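Local coordinates for protein acetyltransferase (Sinorhizobium meliloti, PDB 4JXR) that probably transfers the acetyl group of acetyl-CoA to an acceptor such as phosphinothricin, as a member of the GNAT acetyltransferase superfamily, at residues E23-G28 / E34-E39. Numbering follows the deposited sequence.
Sequences ESVLNG and ETPPSE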
loop_
_atom_site.group_PDB
_atom_site.type_symbol
_atom_site.label_atom_id
_atom_site.label_comp_id
_atom_site.label_asym_id
_atom_site.label_seq_id
_atom_site.Cartn_x
_atom_site.Cartn_y
_atom_site.Cartn_z
ATOM N N GLU A 23 -13.803 -6.544 16.960
ATOM C CA GLU A 23 -14.116 -7.960 16.798
ATOM C C GLU A 23 -13.331 -8.472 15.592
ATOM O O GLU A 23 -12.824 -9.622 15.594
ATOM C CB GLU A 23 -15.622 -8.145 16.653
ATOM C CG GLU A 23 -16.099 -9.592 16.650
ATOM C CD GLU A 23 -15.837 -10.404 15.394
ATOM O OE1 GLU A 23 -15.812 -9.898 14.212
ATOM O OE2 GLU A 23 -15.788 -11.659 15.620
ATOM N N SER A 24 -13.269 -7.691 14.510
ATOM C CA SER A 24 -12.518 -8.096 13.316
ATOM C C SER A 24 -11.030 -8.202 13.601
ATOM O O SER A 24 -10.354 -9.163 13.165
ATOM C CB SER A 24 -12.756 -7.095 12.193
ATOM O OG SER A 24 -12.107 -7.483 10.977
ATOM N N VAL A 25 -10.488 -7.247 14.335
ATOM C CA VAL A 25 -9.080 -7.283 14.666
ATOM C C VAL A 25 -8.750 -8.549 15.456
ATOM O O VAL A 25 -7.748 -9.204 15.193
ATOM C CB VAL A 25 -8.658 -6.022 15.456
ATOM C CG1 VAL A 25 -7.275 -6.195 16.077
ATOM C CG2 VAL A 25 -8.684 -4.797 14.549
ATOM N N LEU A 26 -9.587 -8.879 16.440
ATOM C CA LEU A 26 -9.318 -10.010 17.314
ATOM C C LEU A 26 -9.609 -11.334 16.690
ATOM O O LEU A 26 -8.858 -12.302 17.009
ATOM C CB LEU A 26 -10.120 -9.874 18.590
ATOM C CG LEU A 26 -9.759 -8.689 19.461
ATOM C CD1 LEU A 26 -10.738 -8.515 20.628
ATOM C CD2 LEU A 26 -8.331 -8.772 19.966
ATOM N N ASN A 27 -10.639 -11.481 15.875
ATOM C CA ASN A 27 -11.080 -12.778 15.430
ATOM C C ASN A 27 -10.889 -13.067 13.962
ATOM O O ASN A 27 -11.006 -14.220 13.568
ATOM C CB ASN A 27 -12.531 -12.942 15.821
ATOM C CG ASN A 27 -12.720 -12.934 17.364
ATOM O OD1 ASN A 27 -11.827 -13.355 18.149
ATOM N ND2 ASN A 27 -13.880 -12.496 17.791
ATOM N N GLY A 28 -10.533 -12.084 13.151
ATOM C CA GLY A 28 -10.500 -12.273 11.690
ATOM C C GLY A 28 -9.159 -11.999 11.070
ATOM O O GLY A 28 -8.202 -11.657 11.779
ATOM N N GLU A 34 -3.292 -5.923 14.821
ATOM C CA GLU A 34 -3.275 -6.920 15.880
ATOM C C GLU A 34 -3.965 -6.394 17.142
ATOM O O GLU A 34 -4.658 -7.136 17.813
ATOM C CB GLU A 34 -1.829 -7.310 16.189
ATOM C CG GLU A 34 -1.596 -7.929 17.563
ATOM C CD GLU A 34 -0.139 -8.270 17.855
ATOM O OE1 GLU A 34 0.675 -7.355 18.037
ATOM O OE2 GLU A 34 0.176 -9.473 17.923
ATOM N N THR A 35 -3.733 -5.123 17.450
ATOM C CA THR A 35 -4.263 -4.510 18.669
ATOM C C THR A 35 -5.451 -3.656 18.298
ATOM O O THR A 35 -5.304 -2.749 17.481
ATOM C CB THR A 35 -3.177 -3.686 19.378
ATOM O OG1 THR A 35 -2.071 -4.566 19.689
ATOM C CG2 THR A 35 -3.721 -3.068 20.649
ATOM N N PRO A 36 -6.624 -3.891 18.872
ATOM C CA PRO A 36 -7.747 -3.029 18.498
ATOM C C PRO A 36 -7.493 -1.577 18.803
ATOM O O PRO A 36 -7.106 -1.228 19.941
ATOM C CB PRO A 36 -8.882 -3.531 19.385
ATOM C CG PRO A 36 -8.523 -5.000 19.622
ATOM C CD PRO A 36 -7.049 -4.988 19.761
ATOM N N PRO A 37 -7.749 -0.677 17.858
ATOM C CA PRO A 37 -7.640 0.733 18.150
ATOM C C PRO A 37 -8.704 1.162 19.119
ATOM O O PRO A 37 -9.789 0.632 19.163
ATOM C CB PRO A 37 -7.798 1.409 16.806
ATOM C CG PRO A 37 -7.572 0.340 15.800
ATOM C CD PRO A 37 -7.917 -0.958 16.417
ATOM N N SER A 38 -8.384 2.201 19.889
ATOM C CA SER A 38 -9.380 2.835 20.733
ATOM C C SER A 38 -10.392 3.606 19.886
ATOM O O SER A 38 -10.156 3.917 18.722
ATOM C CB SER A 38 -8.661 3.831 21.659
ATOM O OG SER A 38 -8.162 4.897 20.884
ATOM N N GLU A 39 -11.522 3.966 20.507
ATOM C CA GLU A 39 -12.475 4.814 19.868
ATOM C C GLU A 39 -11.859 6.131 19.451
ATOM O O GLU A 39 -12.136 6.667 18.387
ATOM C CB GLU A 39 -13.707 5.008 20.745
ATOM C CG GLU A 39 -14.786 5.808 20.053
ATOM C CD GLU A 39 -16.066 6.024 20.880
ATOM O OE1 GLU A 39 -16.292 5.271 21.784
ATOM O OE2 GLU A 39 -16.776 6.998 20.523
HETATM O O HOH W 1 -5.472 -9.649 16.820
#
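Val-25 pushes both of its methyl branches from the last turn of helix 14-27 against the chain that returns past it at 34-37. With Val-25 CG1 anti to the backbone N (chi1 167°), that methyl lies 3.3 Å from Glu-34 O, and it also touches the next ring along, 3.9 Å from Pro-36 CD. Val-25 CG2, anti to the carbonyl carbon instead, goes to the following ring and meets Pro-37 CD more loosely, at 4.3 Å. Leu-26, the next residue and an exposed one, meets Pro-36 as well: its side chain crosses the ring at about a right angle, Leu-26 CD2 reaching 3.8 Å from Pro-36 CG, with Leu-26 CG almost as near. The valine and leucine thus share Pro-36, one at CD, the other mainly at CG.

In this GNAT fold the end of helix 14-27 packs against the loop that leads on to helix 39-51, both helices coming before strand 56-60, and the contact lies at the surface, away from the acetyl-CoA site. Pro-37 carries the packing on to Met-42 and Arg-45 of the second helix, which Ser-38 starts as N-cap, its OG accepting from the backbone N of Glu-41.

Polar linkage between the segments runs through a water, which donates to Val-25 O and to Glu-34 O, 2.8 Å from each. Val-25 O, near the helix end, also receives Lys-152 NZ, which bonds Gly-28 O too. Glu-34 CB leaves the main chain away from the helix, and its carboxylate makes a salt bridge with Arg-185 of the second subunit. On the helix itself, Asn-27 ND2 gives a nearly straight bond (172°) to Glu-23 OE2, 3.0 Å away, approaching from above the carboxylate plane, while Glu-23 OE1 pairs with Arg-96.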